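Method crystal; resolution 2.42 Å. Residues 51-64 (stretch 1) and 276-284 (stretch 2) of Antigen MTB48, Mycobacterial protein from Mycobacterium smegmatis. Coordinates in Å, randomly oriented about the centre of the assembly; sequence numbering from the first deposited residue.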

# COMPACT_ATOMS: atom_id res chain seq x y z
N ALA A 51 -3.74 -1.44 -10.86
CA ALA A 51 -4.35 -0.18 -10.44
C ALA A 51 -4.37 -0.11 -8.92
O ALA A 51 -4.06 0.92 -8.33
CB ALA A 51 -5.75 -0.04 -11.01
N SER A 52 -4.72 -1.22 -8.28
CA SER A 52 -4.67 -1.32 -6.84
C SER A 52 -3.25 -1.09 -6.32
O SER A 52 -3.05 -0.34 -5.38
CB SER A 52 -5.19 -2.67 -6.37
OG SER A 52 -6.60 -2.75 -6.57
N ALA A 53 -2.26 -1.73 -6.96
CA ALA A 53 -0.88 -1.58 -6.54
C ALA A 53 -0.45 -0.12 -6.61
O ALA A 53 0.20 0.39 -5.71
CB ALA A 53 0.05 -2.45 -7.40
N ALA A 54 -0.81 0.54 -7.71
CA ALA A 54 -0.48 1.94 -7.90
C ALA A 54 -1.16 2.82 -6.84
O ALA A 54 -0.56 3.76 -6.33
CB ALA A 54 -0.88 2.39 -9.30
N LYS A 55 -2.42 2.51 -6.51
CA LYS A 55 -3.16 3.27 -5.52
C LYS A 55 -2.50 3.11 -4.16
O LYS A 55 -2.39 4.07 -3.40
CB LYS A 55 -4.62 2.84 -5.47
CG LYS A 55 -5.45 3.48 -4.34
CD LYS A 55 -5.84 4.91 -4.64
CE LYS A 55 -7.28 5.21 -4.20
NZ LYS A 55 -8.31 4.52 -5.05
N LEU A 56 -2.03 1.90 -3.87
CA LEU A 56 -1.38 1.64 -2.60
C LEU A 56 -0.06 2.38 -2.53
O LEU A 56 0.24 3.02 -1.53
CB LEU A 56 -1.17 0.14 -2.39
CG LEU A 56 -2.41 -0.63 -1.95
CD1 LEU A 56 -2.11 -2.11 -1.92
CD2 LEU A 56 -2.80 -0.18 -0.57
N LYS A 57 0.73 2.31 -3.59
CA LYS A 57 2.02 2.97 -3.58
C LYS A 57 1.87 4.47 -3.39
O LYS A 57 2.63 5.07 -2.64
CB LYS A 57 2.80 2.67 -4.86
CG LYS A 57 3.30 1.24 -4.89
CD LYS A 57 4.19 0.95 -6.11
CE LYS A 57 4.56 -0.52 -6.18
NZ LYS A 57 5.18 -0.88 -7.51
N ALA A 58 0.89 5.07 -4.06
CA ALA A 58 0.65 6.50 -3.95
C ALA A 58 0.18 6.85 -2.53
O ALA A 58 0.57 7.87 -1.98
CB ALA A 58 -0.36 6.96 -4.96
N THR A 59 -0.62 5.96 -1.95
CA THR A 59 -1.16 6.14 -0.61
C THR A 59 -0.02 6.06 0.40
O THR A 59 0.03 6.85 1.34
CB THR A 59 -2.23 5.07 -0.31
OG1 THR A 59 -3.34 5.25 -1.20
CG2 THR A 59 -2.73 5.17 1.12
N PHE A 60 0.90 5.13 0.18
CA PHE A 60 2.05 4.97 1.06
C PHE A 60 2.88 6.24 1.03
O PHE A 60 3.44 6.64 2.04
CB PHE A 60 2.91 3.78 0.65
CG PHE A 60 2.20 2.45 0.69
CD1 PHE A 60 1.02 2.29 1.41
CD2 PHE A 60 2.72 1.35 0.02
CE1 PHE A 60 0.37 1.07 1.45
CE2 PHE A 60 2.08 0.12 0.06
CZ PHE A 60 0.90 -0.02 0.78
N ALA A 61 2.98 6.86 -0.14
CA ALA A 61 3.76 8.10 -0.27
C ALA A 61 3.09 9.22 0.55
O ALA A 61 3.79 10.06 1.12
CB ALA A 61 3.89 8.52 -1.72
N ALA A 62 1.76 9.24 0.59
CA ALA A 62 1.06 10.21 1.43
C ALA A 62 1.38 9.92 2.89
O ALA A 62 1.60 10.84 3.68
CB ALA A 62 -0.43 10.16 1.17
N GLY A 63 1.44 8.63 3.23
CA GLY A 63 1.80 8.19 4.56
C GLY A 63 3.15 8.72 4.99
O GLY A 63 3.29 9.27 6.08
N ASP A 64 4.14 8.57 4.11
CA ASP A 64 5.47 9.14 4.34
C ASP A 64 5.41 10.62 4.68
O ASP A 64 6.12 11.08 5.56
CB ASP A 64 6.35 8.94 3.11
CG ASP A 64 6.71 7.47 2.86
OD1 ASP A 64 6.60 6.65 3.79
OD2 ASP A 64 7.14 7.15 1.72
N GLN A 276 -11.54 -8.04 -6.13
CA GLN A 276 -12.15 -6.81 -5.67
C GLN A 276 -11.13 -5.69 -5.53
O GLN A 276 -9.94 -5.93 -5.27
CB GLN A 276 -12.88 -7.03 -4.34
CG GLN A 276 -12.37 -8.18 -3.49
CD GLN A 276 -13.27 -8.44 -2.28
OE1 GLN A 276 -14.43 -8.84 -2.43
NE2 GLN A 276 -12.73 -8.22 -1.08
N GLU A 277 -11.60 -4.47 -5.76
CA GLU A 277 -10.78 -3.27 -5.67
C GLU A 277 -10.22 -3.09 -4.27
O GLU A 277 -10.91 -3.33 -3.28
CB GLU A 277 -11.61 -2.04 -6.07
CG GLU A 277 -10.81 -0.75 -6.17
CD GLU A 277 -11.67 0.47 -6.51
OE1 GLU A 277 -12.88 0.30 -6.79
OE2 GLU A 277 -11.12 1.59 -6.48
N ILE A 278 -8.96 -2.70 -4.19
CA ILE A 278 -8.33 -2.37 -2.93
C ILE A 278 -8.46 -0.87 -2.77
O ILE A 278 -7.91 -0.11 -3.57
CB ILE A 278 -6.83 -2.76 -2.89
CG1 ILE A 278 -6.64 -4.22 -3.32
CG2 ILE A 278 -6.25 -2.53 -1.52
CD1 ILE A 278 -7.26 -5.20 -2.35
N ARG A 279 -9.23 -0.44 -1.77
CA ARG A 279 -9.39 0.99 -1.56
C ARG A 279 -8.83 1.43 -0.21
O ARG A 279 -9.56 1.47 0.77
CB ARG A 279 -10.86 1.38 -1.67
CG ARG A 279 -11.13 2.25 -2.88
CD ARG A 279 -12.51 2.00 -3.44
NE ARG A 279 -13.06 3.19 -4.08
CZ ARG A 279 -14.29 3.27 -4.56
NH1 ARG A 279 -15.10 2.22 -4.49
NH2 ARG A 279 -14.71 4.40 -5.13
N PRO A 280 -7.53 1.72 -0.15
CA PRO A 280 -6.94 2.11 1.13
C PRO A 280 -7.32 3.54 1.49
O PRO A 280 -7.33 4.42 0.63
CB PRO A 280 -5.44 1.98 0.88
CG PRO A 280 -5.31 2.35 -0.58
CD PRO A 280 -6.53 1.73 -1.24
N GLY A 281 -7.64 3.76 2.76
CA GLY A 281 -7.91 5.11 3.20
C GLY A 281 -6.62 5.92 3.30
O GLY A 281 -5.55 5.37 3.58
N LYS A 282 -6.74 7.22 3.07
CA LYS A 282 -5.63 8.14 3.26
C LYS A 282 -5.09 8.03 4.69
O LYS A 282 -5.81 7.59 5.59
CB LYS A 282 -6.09 9.57 2.97
CG LYS A 282 -6.95 10.14 4.09
CD LYS A 282 -7.62 11.47 3.72
CE LYS A 282 -8.34 12.05 4.94
NZ LYS A 282 -7.42 12.24 6.13
N PRO A 283 -3.84 8.44 4.90
CA PRO A 283 -3.29 8.46 6.26
C PRO A 283 -3.86 9.59 7.12
O PRO A 283 -4.44 10.54 6.59
CB PRO A 283 -1.80 8.67 6.02
CG PRO A 283 -1.76 9.48 4.77
CD PRO A 283 -2.86 8.90 3.91
N PRO A 284 -3.71 9.49 8.44
CA PRO A 284 -4.16 10.62 9.27
C PRO A 284 -3.18 11.77 9.16
O PRO A 284 -1.97 11.55 9.02
CB PRO A 284 -4.18 10.03 10.68
CG PRO A 284 -3.07 9.02 10.65
CD PRO A 284 -3.14 8.40 9.26

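Across 481 Å² of buried surface, this contact has a single hydrogen bond, and a weak one: Ile278 N donates to Ser52 OG at 3.4 Å, with an N-H...O angle of 162°, nearly straight but long. Most of the remaining contact is van der Waals packing, much of it between apolar side chains. Residues 276-284 form no regular helix or strand, yet they climb the helix 51-64 in step, CA atoms pairing Ser52 with Ile278, Leu56 with Pro280, Thr59 with Lys282 and Gly63 with Pro283, at 5.4 to 6.7 Å. The helical spacing of three or four residues thus brings one face of the helix to the extended chain.

Pro280, the residue most covered, sits with CG 3.6 Å from Leu56 CD2 and 3.6 Å from Thr59 OG1, while its CD lies 3.7 Å from Lys55 CG. Because prolines lack an amide proton, Pro280 and Pro283 can offer this face no backbone donor. The Thr59 hydroxyl is satisfied within the helix, OG1 donating to Lys55 O at 2.7 Å. Further along, Pro283 CG rests 3.7 Å from Gly63 N, where the helix presents bare backbone, and Pro283 CD is 3.9 Å from Ala62 CB.

Charge contributes loosely: Lys55 NZ is 4.3 Å from Glu277 OE2, beyond salt-bridge range.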